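PDB 2VQ9: ribonuclease-like 3 from Danio rerio, which cleaves RNA as a secreted member of the pancreatic ribonuclease family, promotes angiogenesis and kills bacteria independently of its RNase activity. Local coordinates for residues Leu34-Tyr39 with Glu67-Ile72. Sequence-based numbering, arbitrary orientation.
Sequences LTQHVY and EVNTFI
His-37, the proton acceptor of the active site, donates from ND1 to the backbone oxygen of Thr-70. His-37 ND1 lies 2.9 Å from Thr-70 O, and that oxygen sits at the edge of the imidazole, in its plane. Chi1 of -63° sets the ring beside its own backbone N, and chi2 of -62° turns its ND1 edge to strand 68-72. Gln-36 CB lies over one face of the ring, toward the rim. The ring also meets Tyr-142 and has the proton donor His-141 nearby.

Asn-69 makes the second side-chain bond. Asn-69 ND2 reaches Gln-36 O at 2.8 Å, within the carbonyl plane and near the plane of its own amide. The same ND2 lies over one face of the Phe-71 ring, toward the rim. OD1 of Asn-69 rests 3.5 Å from His-37 CE1 and accepts a hydrogen bond from Lys-66 NZ.

Two backbone bonds join the chain leaving helix 27-37 to the strand. Ile-72 N donates to His-37 O at 2.7 Å, from above the carbonyl plane. Tyr-39 N donates to Ile-72 O at 3.0 Å. Beside them, Tyr-39 turns its ring edge toward the face of Phe-71, with planes at 79°. CB of Tyr-39 touches Phe-71 CD1 at 3.8 Å. Met-51 of helix 47-53 also packs on Phe-71.

In this RNase A fold the catalytic His-37 is thus tied to the strand that carries substrate-binding Asn-69 and Thr-70. The ND1 bond should hold the imidazole's rotation, consistent with NE2 serving as the acid-base nitrogen, as in RNase A.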
ATOM      1  N   LEU A  34      -5.527   4.631   1.540  1.00 19.60           N
ATOM      2  CA  LEU A  34      -6.096   4.254   0.245  1.00 18.53           C
ATOM      3  C   LEU A  34      -5.251   4.815  -0.897  1.00 18.04           C
ATOM      4  O   LEU A  34      -4.971   4.117  -1.852  1.00 18.39           O
ATOM      5  CB  LEU A  34      -7.555   4.761   0.096  1.00 18.73           C
ATOM      6  CG  LEU A  34      -8.609   4.224   1.070  1.00 19.59           C
ATOM      7  CD1 LEU A  34      -9.977   4.872   0.742  1.00 21.35           C
ATOM      8  CD2 LEU A  34      -8.735   2.700   0.909  1.00 21.38           C
ATOM      9  N   THR A  35      -4.858   6.074  -0.800  1.00 17.66           N
ATOM     10  CA  THR A  35      -4.083   6.721  -1.877  1.00 18.60           C
ATOM     11  C   THR A  35      -2.765   6.006  -2.104  1.00 18.86           C
ATOM     12  O   THR A  35      -2.378   5.754  -3.244  1.00 17.41           O
ATOM     13  CB  THR A  35      -3.797   8.215  -1.539  1.00 19.08           C
ATOM     14  OG1 THR A  35      -5.052   8.900  -1.460  1.00 21.07           O
ATOM     15  CG2 THR A  35      -2.940   8.877  -2.625  1.00 19.96           C
ATOM     16  N   GLN A  36      -2.066   5.710  -1.011  1.00 19.36           N
ATOM     17  CA  GLN A  36      -0.746   5.138  -1.124  1.00 21.28           C
ATOM     18  C   GLN A  36      -0.763   3.660  -1.462  1.00 20.35           C
ATOM     19  O   GLN A  36       0.123   3.179  -2.167  1.00 21.65           O
ATOM     20  CB  GLN A  36       0.010   5.316   0.173  1.00 22.15           C
ATOM     21  CG  GLN A  36       0.526   6.711   0.462  1.00 27.14           C
ATOM     22  CD  GLN A  36       1.880   6.629   1.172  1.00 34.18           C
ATOM     23  OE1 GLN A  36       2.096   5.761   2.031  1.00 35.92           O
ATOM     24  NE2 GLN A  36       2.787   7.503   0.806  1.00 30.28           N
ATOM     25  N   HIS A  37      -1.769   2.923  -0.985  1.00 18.78           N
ATOM     26  CA  HIS A  37      -1.626   1.464  -0.938  1.00 18.29           C
ATOM     27  C   HIS A  37      -2.762   0.640  -1.548  1.00 18.02           C
ATOM     28  O   HIS A  37      -2.702  -0.580  -1.526  1.00 18.23           O
ATOM     29  CB  HIS A  37      -1.390   1.029   0.529  1.00 17.82           C
ATOM     30  CG  HIS A  37      -0.121   1.576   1.118  1.00 19.27           C
ATOM     31  ND1 HIS A  37       1.125   1.276   0.602  1.00 18.33           N
ATOM     32  CD2 HIS A  37       0.093   2.417   2.159  1.00 19.93           C
ATOM     33  CE1 HIS A  37       2.049   1.922   1.287  1.00 20.03           C
ATOM     34  NE2 HIS A  37       1.451   2.620   2.240  1.00 19.57           N
ATOM     35  N   VAL A  38      -3.800   1.287  -2.081  1.00 17.15           N
ATOM     36  CA  VAL A  38      -4.948   0.515  -2.583  1.00 17.33           C
ATOM     37  C   VAL A  38      -5.246   0.884  -4.019  1.00 18.12           C
ATOM     38  O   VAL A  38      -5.643   2.027  -4.285  1.00 17.11           O
ATOM     39  CB  VAL A  38      -6.223   0.715  -1.694  1.00 16.95           C
ATOM     40  CG1 VAL A  38      -7.411  -0.048  -2.274  1.00 19.31           C
ATOM     41  CG2 VAL A  38      -5.954   0.261  -0.217  1.00 17.54           C
ATOM     42  N   TYR A  39      -5.074  -0.072  -4.934  1.00 17.92           N
ATOM     43  CA  TYR A  39      -5.338   0.177  -6.377  1.00 19.31           C
ATOM     44  C   TYR A  39      -5.629  -1.143  -7.088  1.00 19.81           C
ATOM     45  O   TYR A  39      -4.709  -1.880  -7.467  1.00 20.42           O
ATOM     46  CB  TYR A  39      -4.126   0.909  -7.005  1.00 19.33           C
ATOM     47  CG  TYR A  39      -4.181   1.188  -8.511  1.00 20.30           C
ATOM     48  CD1 TYR A  39      -5.374   1.425  -9.182  1.00 22.94           C
ATOM     49  CD2 TYR A  39      -2.980   1.259  -9.236  1.00 22.81           C
ATOM     50  CE1 TYR A  39      -5.364   1.693 -10.608  1.00 25.35           C
ATOM     51  CE2 TYR A  39      -2.957   1.507 -10.586  1.00 25.62           C
ATOM     52  CZ  TYR A  39      -4.139   1.733 -11.266  1.00 25.65           C
ATOM     53  OH  TYR A  39      -4.010   2.003 -12.616  1.00 29.75           O
ATOM     54  N   GLU A  67      10.662   5.917  -2.791  1.00 19.07           N
ATOM     55  CA  GLU A  67      11.616   4.922  -3.295  1.00 18.98           C
ATOM     56  C   GLU A  67      10.956   3.580  -3.523  1.00 18.63           C
ATOM     57  O   GLU A  67      11.215   2.911  -4.529  1.00 17.95           O
ATOM     58  CB  GLU A  67      12.813   4.777  -2.334  1.00 19.49           C
ATOM     59  CG  GLU A  67      13.656   6.057  -2.215  1.00 24.27           C
ATOM     60  CD  GLU A  67      14.659   6.034  -1.038  1.00 32.15           C
ATOM     61  OE1 GLU A  67      15.131   4.961  -0.605  1.00 36.28           O
ATOM     62  OE2 GLU A  67      14.977   7.124  -0.526  1.00 38.05           O
ATOM     63  N   VAL A  68      10.142   3.166  -2.562  1.00 16.88           N
ATOM     64  CA  VAL A  68       9.447   1.886  -2.657  1.00 16.72           C
ATOM     65  C   VAL A  68       8.020   2.075  -2.202  1.00 16.66           C
ATOM     66  O   VAL A  68       7.761   2.684  -1.134  1.00 17.12           O
ATOM     67  CB  VAL A  68      10.124   0.773  -1.753  1.00 16.68           C
ATOM     68  CG1 VAL A  68       9.429  -0.602  -1.981  1.00 17.42           C
ATOM     69  CG2 VAL A  68      11.658   0.660  -2.074  1.00 17.79           C
ATOM     70  N   ASN A  69       7.091   1.542  -2.991  1.00 15.44           N
ATOM     71  CA  ASN A  69       5.681   1.694  -2.657  1.00 15.42           C
ATOM     72  C   ASN A  69       4.872   0.520  -3.107  1.00 15.03           C
ATOM     73  O   ASN A  69       4.960   0.110  -4.248  1.00 16.61           O
ATOM     74  CB  ASN A  69       5.072   2.983  -3.232  1.00 14.42           C
ATOM     75  CG  ASN A  69       3.697   3.274  -2.620  1.00 16.31           C
ATOM     76  OD1 ASN A  69       3.619   3.490  -1.411  1.00 17.92           O
ATOM     77  ND2 ASN A  69       2.606   3.237  -3.439  1.00 14.59           N
ATOM     78  N   THR A  70       4.064  -0.023  -2.213  1.00 14.56           N
ATOM     79  CA  THR A  70       3.327  -1.236  -2.529  1.00 15.65           C
ATOM     80  C   THR A  70       1.845  -0.928  -2.703  1.00 16.02           C
ATOM     81  O   THR A  70       1.245  -0.282  -1.836  1.00 16.52           O
ATOM     82  CB  THR A  70       3.498  -2.273  -1.388  1.00 16.33           C
ATOM     83  OG1 THR A  70       4.898  -2.565  -1.236  1.00 17.56           O
ATOM     84  CG2 THR A  70       2.731  -3.585  -1.696  1.00 14.61           C
ATOM     85  N   PHE A  71       1.281  -1.380  -3.823  1.00 15.54           N
ATOM     86  CA  PHE A  71      -0.168  -1.315  -4.045  1.00 15.94           C
ATOM     87  C   PHE A  71      -0.822  -2.663  -3.862  1.00 16.79           C
ATOM     88  O   PHE A  71      -0.388  -3.669  -4.444  1.00 16.40           O
ATOM     89  CB  PHE A  71      -0.511  -0.811  -5.446  1.00 16.27           C
ATOM     90  CG  PHE A  71      -0.122   0.607  -5.690  1.00 16.81           C
ATOM     91  CD1 PHE A  71      -0.879   1.645  -5.173  1.00 16.26           C
ATOM     92  CD2 PHE A  71       1.029   0.907  -6.441  1.00 16.46           C
ATOM     93  CE1 PHE A  71      -0.523   2.986  -5.388  1.00 17.46           C
ATOM     94  CE2 PHE A  71       1.404   2.254  -6.684  1.00 16.94           C
ATOM     95  CZ  PHE A  71       0.611   3.300  -6.127  1.00 16.75           C
ATOM     96  N   ILE A  72      -1.887  -2.682  -3.064  1.00 16.31           N
ATOM     97  CA  ILE A  72      -2.682  -3.891  -2.953  1.00 17.62           C
ATOM     98  C   ILE A  72      -3.684  -3.872  -4.106  1.00 18.39           C
ATOM     99  O   ILE A  72      -4.397  -2.876  -4.298  1.00 18.50           O
ATOM    100  CB  ILE A  72      -3.433  -3.918  -1.656  1.00 17.33           C
ATOM    101  CG1 ILE A  72      -2.438  -3.797  -0.485  1.00 17.63           C
ATOM    102  CG2 ILE A  72      -4.272  -5.206  -1.573  1.00 17.51           C
ATOM    103  CD1 ILE A  72      -3.114  -3.317   0.820  1.00 18.87           C
TER